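Local atomic coordinates of Bd3459 (Bdellovibrio bacteriovorus, PDB entry 5CEC), a protein that is a predatory endopeptidase of the S13 family, whose members typically act as D-Ala-D-Ala carboxypeptidases, and is bound by the ankyrin-repeat immunity protein Bd3460. Residues D113-R118 / L150-P155. The protein carries 1 engineered substitution. Residues are numbered along the deposited sequence; the frame is centred on the assembly and turned at random.
Sequences DPLFGR and LAEEKP. With SO4 (sulfate ion), chain H; SO4 (sulfate ion), chain E.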
loop_
_atom_site.group_PDB
_atom_site.type_symbol
_atom_site.label_atom_id
_atom_site.label_comp_id
_atom_site.label_asym_id
_atom_site.label_seq_id
_atom_site.Cartn_x
_atom_site.Cartn_y
_atom_site.Cartn_z
ATOM N N ASP A 113 -2.877 -16.110 -12.570
ATOM C CA ASP A 113 -3.579 -14.964 -11.951
ATOM C C ASP A 113 -2.838 -14.680 -10.632
ATOM O O ASP A 113 -2.754 -15.563 -9.773
ATOM C CB ASP A 113 -5.053 -15.358 -11.731
ATOM C CG ASP A 113 -5.897 -14.288 -11.097
ATOM O OD1 ASP A 113 -5.386 -13.334 -10.479
ATOM O OD2 ASP A 113 -7.129 -14.436 -11.241
ATOM N N PRO A 114 -2.364 -13.439 -10.449
ATOM C CA PRO A 114 -1.561 -13.071 -9.265
ATOM C C PRO A 114 -2.367 -12.530 -8.113
ATOM O O PRO A 114 -1.800 -12.002 -7.165
ATOM C CB PRO A 114 -0.627 -11.985 -9.817
ATOM C CG PRO A 114 -1.490 -11.289 -10.799
ATOM C CD PRO A 114 -2.334 -12.365 -11.452
ATOM N N LEU A 115 -3.690 -12.670 -8.191
ATOM C CA LEU A 115 -4.588 -12.248 -7.119
ATOM C C LEU A 115 -5.639 -13.303 -6.862
ATOM O O LEU A 115 -6.807 -12.994 -6.673
ATOM C CB LEU A 115 -5.183 -10.872 -7.454
ATOM C CG LEU A 115 -6.027 -10.158 -6.410
ATOM C CD1 LEU A 115 -5.387 -10.253 -5.041
ATOM C CD2 LEU A 115 -6.316 -8.716 -6.808
ATOM N N PHE A 116 -5.193 -14.548 -6.793
ATOM C CA PHE A 116 -6.090 -15.692 -6.627
ATOM C C PHE A 116 -5.833 -16.239 -5.234
ATOM O O PHE A 116 -4.876 -16.983 -5.007
ATOM C CB PHE A 116 -5.897 -16.740 -7.725
ATOM C CG PHE A 116 -7.098 -17.584 -7.984
ATOM C CD1 PHE A 116 -7.760 -18.221 -6.957
ATOM C CD2 PHE A 116 -7.601 -17.735 -9.258
ATOM C CE1 PHE A 116 -8.872 -19.006 -7.188
ATOM C CE2 PHE A 116 -8.729 -18.532 -9.501
ATOM C CZ PHE A 116 -9.356 -19.146 -8.462
ATOM N N GLY A 117 -6.701 -15.835 -4.317
ATOM C CA GLY A 117 -6.619 -16.232 -2.928
ATOM C C GLY A 117 -8.011 -16.456 -2.381
ATOM O O GLY A 117 -8.910 -16.928 -3.093
ATOM N N ARG A 118 -8.199 -16.074 -1.125
ATOM C CA ARG A 118 -9.513 -16.188 -0.467
ATOM C C ARG A 118 -10.658 -15.680 -1.311
ATOM O O ARG A 118 -11.646 -16.393 -1.507
ATOM C CB ARG A 118 -9.488 -15.417 0.881
ATOM C CG ARG A 118 -10.818 -15.474 1.640
ATOM C CD ARG A 118 -10.946 -14.324 2.633
ATOM N NE ARG A 118 -9.867 -14.315 3.610
ATOM C CZ ARG A 118 -9.817 -15.072 4.718
ATOM N NH1 ARG A 118 -10.754 -15.971 4.993
ATOM N NH2 ARG A 118 -8.814 -14.910 5.549
ATOM N N LEU A 150 -4.024 -15.839 1.618
ATOM C CA LEU A 150 -3.884 -14.496 2.182
ATOM C C LEU A 150 -3.274 -13.484 1.177
ATOM O O LEU A 150 -2.724 -12.455 1.582
ATOM C CB LEU A 150 -3.099 -14.542 3.506
ATOM C CG LEU A 150 -3.730 -15.409 4.589
ATOM C CD1 LEU A 150 -2.833 -15.395 5.814
ATOM C CD2 LEU A 150 -5.146 -14.988 4.958
ATOM N N ALA A 151 -3.457 -13.735 -0.122
ATOM C CA ALA A 151 -2.852 -12.878 -1.172
ATOM C C ALA A 151 -3.082 -11.378 -0.982
ATOM O O ALA A 151 -2.243 -10.589 -1.371
ATOM C CB ALA A 151 -3.384 -13.298 -2.522
ATOM N N GLU A 152 -4.267 -10.998 -0.495
ATOM C CA GLU A 152 -4.647 -9.614 -0.255
ATOM C C GLU A 152 -4.669 -9.174 1.175
ATOM O O GLU A 152 -5.271 -8.137 1.473
ATOM C CB GLU A 152 -6.125 -9.439 -0.605
ATOM C CG GLU A 152 -6.487 -9.738 -1.960
ATOM C CD GLU A 152 -7.865 -9.229 -2.266
ATOM O OE1 GLU A 152 -7.984 -8.036 -2.502
ATOM O OE2 GLU A 152 -8.763 -10.059 -2.335
ATOM N N GLU A 153 -4.044 -9.939 2.051
ATOM C CA GLU A 153 -4.165 -9.728 3.481
ATOM C C GLU A 153 -2.799 -9.742 4.135
ATOM O O GLU A 153 -1.826 -10.185 3.567
ATOM C CB GLU A 153 -5.102 -10.802 4.071
ATOM C CG GLU A 153 -6.535 -10.656 3.597
ATOM C CD GLU A 153 -7.373 -11.896 3.831
ATOM O OE1 GLU A 153 -7.392 -12.424 4.972
ATOM O OE2 GLU A 153 -8.021 -12.337 2.871
ATOM N N LYS A 154 -2.745 -9.260 5.355
ATOM C CA LYS A 154 -1.545 -9.272 6.154
ATOM C C LYS A 154 -1.362 -10.695 6.637
ATOM O O LYS A 154 -2.370 -11.343 6.985
ATOM C CB LYS A 154 -1.710 -8.351 7.356
ATOM C CG LYS A 154 -1.995 -6.937 6.942
ATOM C CD LYS A 154 -2.038 -6.014 8.105
ATOM C CE LYS A 154 -2.235 -4.628 7.564
ATOM N NZ LYS A 154 -2.407 -3.665 8.658
ATOM N N PRO A 155 -0.141 -11.220 6.671
ATOM C CA PRO A 155 1.128 -10.527 6.439
ATOM C C PRO A 155 1.683 -10.616 5.022
ATOM O O PRO A 155 2.836 -10.230 4.800
ATOM C CB PRO A 155 2.065 -11.268 7.394
ATOM C CG PRO A 155 1.565 -12.663 7.348
ATOM C CD PRO A 155 0.078 -12.565 7.228
HETATM S S SO4 H . -5.782 -4.801 10.324
HETATM O O1 SO4 H . -7.209 -4.361 10.289
HETATM O O2 SO4 H . -4.868 -3.626 10.385
HETATM O O3 SO4 H . -5.571 -5.660 11.493
HETATM O O4 SO4 H . -5.568 -5.591 9.074
HETATM S S SO4 E . -10.539 -18.640 7.325
HETATM O O1 SO4 E . -10.772 -17.195 7.590
HETATM O O2 SO4 E . -9.861 -19.287 8.466
HETATM O O3 SO4 E . -9.906 -18.887 6.022
HETATM O O4 SO4 E . -11.862 -19.359 7.193
#
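Arg118 and Glu153 form a side-on, two-nitrogen salt bridge: NE of Arg118 donates to OE2 of Glu153 at 2.8 Å, and NH2 of Arg118 to OE1 of Glu153 at 2.9 Å. Both oxygens use their syn lone pairs, and the guanidinium and carboxylate lie nearly coplanar, 21° apart. The Arg118 chain leaves with CG anti to the backbone N and bends at chi3 (-58°), swinging the guanidinium so that its NE edge meets the acid. The remaining nitrogen, NH1, bonds to O1 of the chain E sulfate, probably from the crystallisation liquor, at 2.9 Å, and also to Tyr122; Tyr190 adds a cation-pi contact.

Leu115 CD1 presses on Glu152 CG at 3.3 Å, the two chains crossing at about a right angle. Glu152 OE1 makes a salt bridge with Arg246, and OE2 accepts from Asn119 ND2. Beside them Ala151 CB meets Gly117 CA at 4.4 Å.

Each segment also has a local bond: Asp113 OD1 accepts from Leu115 N in an Asx turn, while Glu153 N closes on Leu150 O at 2.9 Å. That type I turn, Leu150-Glu153, packs on Gly117, N-cap of helix 118-130, joining the loops that follow 104-109 and 135-141, neighbouring parallel strands of the mixed sheet.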